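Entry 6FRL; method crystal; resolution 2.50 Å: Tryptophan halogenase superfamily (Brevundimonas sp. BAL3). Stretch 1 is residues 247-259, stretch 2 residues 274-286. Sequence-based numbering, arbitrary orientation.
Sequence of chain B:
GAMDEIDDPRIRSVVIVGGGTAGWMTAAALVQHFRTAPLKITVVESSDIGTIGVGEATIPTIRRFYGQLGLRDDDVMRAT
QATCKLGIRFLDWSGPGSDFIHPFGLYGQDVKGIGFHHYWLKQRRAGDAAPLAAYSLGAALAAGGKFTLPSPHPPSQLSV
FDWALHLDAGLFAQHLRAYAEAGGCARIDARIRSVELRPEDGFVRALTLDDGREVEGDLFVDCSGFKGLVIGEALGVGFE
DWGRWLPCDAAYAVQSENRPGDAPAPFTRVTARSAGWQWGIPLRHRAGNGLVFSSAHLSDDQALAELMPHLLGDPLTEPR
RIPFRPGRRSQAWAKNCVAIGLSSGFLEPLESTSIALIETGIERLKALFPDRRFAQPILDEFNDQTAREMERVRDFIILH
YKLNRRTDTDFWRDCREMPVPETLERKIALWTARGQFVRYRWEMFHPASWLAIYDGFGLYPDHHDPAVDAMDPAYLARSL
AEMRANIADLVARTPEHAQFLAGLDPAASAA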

# COMPACT_ATOMS: atom_id res chain seq x y z
N PRO B 247 21.66 14.00 15.04
CA PRO B 247 22.64 14.83 15.77
C PRO B 247 22.39 16.34 15.68
O PRO B 247 22.42 17.03 16.71
CB PRO B 247 23.97 14.48 15.09
CG PRO B 247 23.61 14.03 13.72
CD PRO B 247 22.24 13.41 13.82
N CYS B 248 22.12 16.85 14.47
CA CYS B 248 22.09 18.28 14.23
C CYS B 248 20.95 18.96 15.00
O CYS B 248 19.84 18.40 15.14
CB CYS B 248 22.03 18.57 12.74
SG CYS B 248 23.50 17.99 11.86
N ASP B 249 21.26 20.13 15.53
CA ASP B 249 20.38 20.86 16.45
C ASP B 249 20.30 22.39 16.20
O ASP B 249 19.75 23.11 17.01
CB ASP B 249 20.84 20.56 17.89
CG ASP B 249 22.17 21.23 18.24
OD1 ASP B 249 23.04 21.40 17.37
OD2 ASP B 249 22.35 21.59 19.41
N ALA B 250 20.82 22.86 15.07
CA ALA B 250 20.78 24.29 14.74
C ALA B 250 20.93 24.49 13.24
O ALA B 250 21.35 23.56 12.52
CB ALA B 250 21.91 25.01 15.45
N ALA B 251 20.60 25.70 12.78
CA ALA B 251 20.79 26.03 11.39
C ALA B 251 20.92 27.54 11.13
O ALA B 251 20.31 28.35 11.83
CB ALA B 251 19.64 25.48 10.56
N TYR B 252 21.70 27.88 10.10
CA TYR B 252 21.78 29.23 9.58
C TYR B 252 21.22 29.26 8.15
O TYR B 252 21.51 28.38 7.34
CB TYR B 252 23.23 29.69 9.56
CG TYR B 252 23.76 30.27 10.86
CD1 TYR B 252 23.32 31.51 11.31
CD2 TYR B 252 24.74 29.61 11.60
CE1 TYR B 252 23.82 32.05 12.47
CE2 TYR B 252 25.25 30.15 12.76
CZ TYR B 252 24.79 31.37 13.20
OH TYR B 252 25.27 31.91 14.38
N ALA B 253 20.41 30.28 7.83
CA ALA B 253 19.92 30.46 6.46
C ALA B 253 20.20 31.88 6.00
O ALA B 253 20.18 32.82 6.82
CB ALA B 253 18.43 30.17 6.37
N VAL B 254 20.43 32.03 4.71
CA VAL B 254 20.69 33.32 4.13
C VAL B 254 20.34 33.27 2.63
O VAL B 254 20.75 32.31 1.92
CB VAL B 254 22.16 33.75 4.36
CG1 VAL B 254 23.14 32.77 3.73
CG2 VAL B 254 22.44 35.16 3.84
N GLN B 255 19.56 34.27 2.18
CA GLN B 255 19.25 34.43 0.77
C GLN B 255 20.44 35.07 0.06
O GLN B 255 21.09 35.96 0.62
CB GLN B 255 17.98 35.28 0.52
CG GLN B 255 16.66 34.66 0.93
CD GLN B 255 16.22 33.50 0.03
OE1 GLN B 255 16.36 32.33 0.42
NE2 GLN B 255 15.66 33.82 -1.15
N SER B 256 20.71 34.61 -1.15
CA SER B 256 21.77 35.13 -1.98
C SER B 256 21.20 35.64 -3.30
O SER B 256 20.16 35.15 -3.78
CB SER B 256 22.84 34.06 -2.22
OG SER B 256 22.39 32.98 -3.01
N GLU B 257 21.90 36.63 -3.87
CA GLU B 257 21.56 37.24 -5.16
C GLU B 257 22.46 36.61 -6.20
O GLU B 257 23.65 36.55 -5.99
CB GLU B 257 21.77 38.77 -5.09
CG GLU B 257 21.34 39.56 -6.33
CD GLU B 257 20.29 40.62 -6.01
OE1 GLU B 257 19.28 40.66 -6.75
OE2 GLU B 257 20.45 41.40 -5.02
N ASN B 258 21.90 36.13 -7.31
CA ASN B 258 22.70 35.49 -8.37
C ASN B 258 23.69 36.49 -8.98
O ASN B 258 23.36 37.66 -9.13
CB ASN B 258 21.81 34.93 -9.50
CG ASN B 258 21.04 33.68 -9.12
OD1 ASN B 258 20.22 33.22 -9.88
ND2 ASN B 258 21.30 33.13 -7.94
N ARG B 259 24.90 36.01 -9.32
CA ARG B 259 25.90 36.82 -10.06
C ARG B 259 25.56 36.75 -11.55
O ARG B 259 24.95 35.76 -12.00
CB ARG B 259 27.35 36.34 -9.79
CG ARG B 259 27.65 36.09 -8.33
CD ARG B 259 29.09 36.19 -7.88
NE ARG B 259 29.06 35.91 -6.45
CZ ARG B 259 30.13 35.78 -5.66
NH1 ARG B 259 29.95 35.51 -4.38
NH2 ARG B 259 31.37 35.91 -6.14
N SER B 274 31.96 19.74 7.82
CA SER B 274 32.64 19.11 8.97
C SER B 274 31.72 18.57 10.05
O SER B 274 32.07 17.58 10.70
CB SER B 274 33.67 20.09 9.63
OG SER B 274 33.05 21.04 10.48
N ALA B 275 30.56 19.20 10.25
CA ALA B 275 29.66 18.79 11.35
C ALA B 275 28.19 19.04 11.06
O ALA B 275 27.44 19.49 11.94
CB ALA B 275 30.07 19.43 12.68
N GLY B 276 27.80 18.66 9.85
CA GLY B 276 26.46 18.90 9.30
C GLY B 276 26.53 19.08 7.80
O GLY B 276 27.42 18.53 7.15
N TRP B 277 25.62 19.88 7.25
CA TRP B 277 25.50 19.99 5.80
C TRP B 277 24.88 21.32 5.31
O TRP B 277 24.12 21.97 6.00
CB TRP B 277 24.69 18.77 5.26
CG TRP B 277 23.34 18.63 5.87
CD1 TRP B 277 23.02 17.96 7.01
CD2 TRP B 277 22.12 19.17 5.37
NE1 TRP B 277 21.66 18.06 7.27
CE2 TRP B 277 21.09 18.81 6.28
CE3 TRP B 277 21.79 19.94 4.25
CZ2 TRP B 277 19.76 19.18 6.10
CZ3 TRP B 277 20.47 20.31 4.07
CH2 TRP B 277 19.47 19.93 5.00
N GLN B 278 25.23 21.68 4.08
CA GLN B 278 24.82 22.92 3.46
C GLN B 278 23.78 22.66 2.35
O GLN B 278 23.92 21.72 1.56
CB GLN B 278 26.05 23.63 2.87
CG GLN B 278 25.79 24.89 2.04
CD GLN B 278 27.06 25.46 1.43
OE1 GLN B 278 28.17 25.00 1.70
NE2 GLN B 278 26.92 26.49 0.61
N TRP B 279 22.78 23.52 2.29
CA TRP B 279 21.78 23.47 1.23
C TRP B 279 21.94 24.64 0.23
O TRP B 279 22.50 25.70 0.55
CB TRP B 279 20.39 23.38 1.86
CG TRP B 279 19.71 24.66 2.30
CD1 TRP B 279 19.14 25.63 1.49
CD2 TRP B 279 19.42 25.05 3.65
NE1 TRP B 279 18.56 26.61 2.26
CE2 TRP B 279 18.71 26.28 3.59
CE3 TRP B 279 19.70 24.49 4.90
CZ2 TRP B 279 18.28 26.96 4.74
CZ3 TRP B 279 19.27 25.16 6.05
CH2 TRP B 279 18.56 26.39 5.96
N GLY B 280 21.43 24.42 -0.97
CA GLY B 280 21.52 25.38 -2.04
C GLY B 280 20.33 25.25 -2.97
O GLY B 280 20.30 24.35 -3.80
N ILE B 281 19.36 26.15 -2.81
CA ILE B 281 18.08 26.05 -3.47
C ILE B 281 17.97 27.19 -4.48
O ILE B 281 17.82 28.35 -4.11
CB ILE B 281 16.97 26.07 -2.40
CG1 ILE B 281 17.11 24.77 -1.56
CG2 ILE B 281 15.58 26.23 -3.05
CD1 ILE B 281 16.06 24.57 -0.48
N PRO B 282 18.09 26.87 -5.78
CA PRO B 282 18.13 27.93 -6.77
C PRO B 282 16.73 28.43 -7.18
O PRO B 282 15.89 27.63 -7.59
CB PRO B 282 18.82 27.27 -7.95
CG PRO B 282 18.56 25.81 -7.81
CD PRO B 282 18.26 25.53 -6.38
N LEU B 283 16.50 29.74 -7.03
CA LEU B 283 15.38 30.43 -7.69
C LEU B 283 15.89 31.07 -8.97
O LEU B 283 17.07 30.96 -9.27
CB LEU B 283 14.74 31.46 -6.74
CG LEU B 283 14.28 30.90 -5.38
CD1 LEU B 283 13.60 31.95 -4.52
CD2 LEU B 283 13.36 29.70 -5.54
N ARG B 284 14.99 31.72 -9.72
CA ARG B 284 15.36 32.32 -11.03
C ARG B 284 16.47 33.35 -11.00
O ARG B 284 17.35 33.29 -11.85
CB ARG B 284 14.13 32.89 -11.77
CG ARG B 284 13.41 31.84 -12.60
CD ARG B 284 12.60 32.43 -13.75
NE ARG B 284 11.56 33.35 -13.30
CZ ARG B 284 10.43 33.00 -12.66
NH1 ARG B 284 10.14 31.72 -12.36
NH2 ARG B 284 9.57 33.97 -12.30
N HIS B 285 16.41 34.29 -10.05
CA HIS B 285 17.47 35.34 -9.87
C HIS B 285 18.08 35.37 -8.45
O HIS B 285 18.94 36.19 -8.14
CB HIS B 285 16.93 36.75 -10.22
CG HIS B 285 16.16 36.83 -11.51
ND1 HIS B 285 16.75 36.64 -12.75
CD2 HIS B 285 14.85 37.10 -11.75
CE1 HIS B 285 15.83 36.78 -13.69
NE2 HIS B 285 14.67 37.06 -13.12
N ARG B 286 17.66 34.45 -7.59
CA ARG B 286 18.06 34.42 -6.19
C ARG B 286 18.21 32.97 -5.75
O ARG B 286 17.82 32.05 -6.48
CB ARG B 286 17.02 35.12 -5.30
CG ARG B 286 16.97 36.65 -5.44
CD ARG B 286 15.58 37.23 -5.08
NE ARG B 286 14.90 36.52 -3.98
CZ ARG B 286 13.65 36.01 -3.98
NH1 ARG B 286 12.82 36.12 -5.04
NH2 ARG B 286 13.23 35.38 -2.89
O HOH W 1 19.77 30.69 -8.31

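The one direct hydrogen bond between the two stretches is a backbone bond: Asn258 N donates to His285 O over 3.1 Å, and the N-H...acceptor angle of 166° is close to linear. Next to it, Glu257 and Arg286 form an antiparallel, non-hydrogen-bonded bridge pair with their CA atoms 4.6 Å apart and their side chains on the same face of the sheet. The pairing is local. Farther back the strands diverge, so that the CA atoms of Ala253 and Trp279 are 8.9 Å apart and those of Tyr252 and Gln278 9.3 Å, too far for backbone pairing. A CA-H...O contact supplements the bridge, with Arg286 CA 3.3 Å from Ser256 O; its angle of 121° at the hydrogen is strongly bent, which marks it as a minor contribution.

Water 1 links the side chain of Asn258 to the turn of the second stretch. It accepts from Asn258 ND2 at 2.9 Å and donates to Leu283 O, also at 2.9 Å. The turn is itself closed by a backbone hydrogen bond from Leu283 N to Arg286 O, 2.7 Å long. Asn258 thus engages this segment twice, directly through its main chain and through water with its amide group.

Proximity alone does not establish a polar bond here. Gln255 NE2 and Arg286 NH2 lie 3.4 Å apart, but both are donors, so the pair is a packing contact; Gln255 OE1 and Arg286 NH2 are hydrogen-bonded elsewhere in the structure. Likewise, Asn258 OD1 and Arg284 O, 3.5 Å apart, are both acceptors and cannot bond to each other.

Apolar contact bridges the gap where the backbones have separated. The CA-to-CB bond of Trp279 points sideways, yet with chi1 at 83° (p) and chi2 at 74° the end of the indole comes nearer to the first stretch. Its CZ2 atom reaches Ala253 CB at 3.6 Å, while CH2 lies 3.8 Å from Tyr252 O. Both neighbours approach the ring obliquely.

At the other end, Cys248 points toward the second stretch, and its SG packs 4.0 Å from Gly276 CA. An ideal CB on Gly276 would also point toward the first stretch and would lie 3.7 Å from Cys248 SG, an ordinary contact distance, so the sulfur does not depend on the absence of a side chain there. Altogether the contact buries 495 Å², summed over both sides, with Arg286, Asn258 and Trp279 having the largest areas covered.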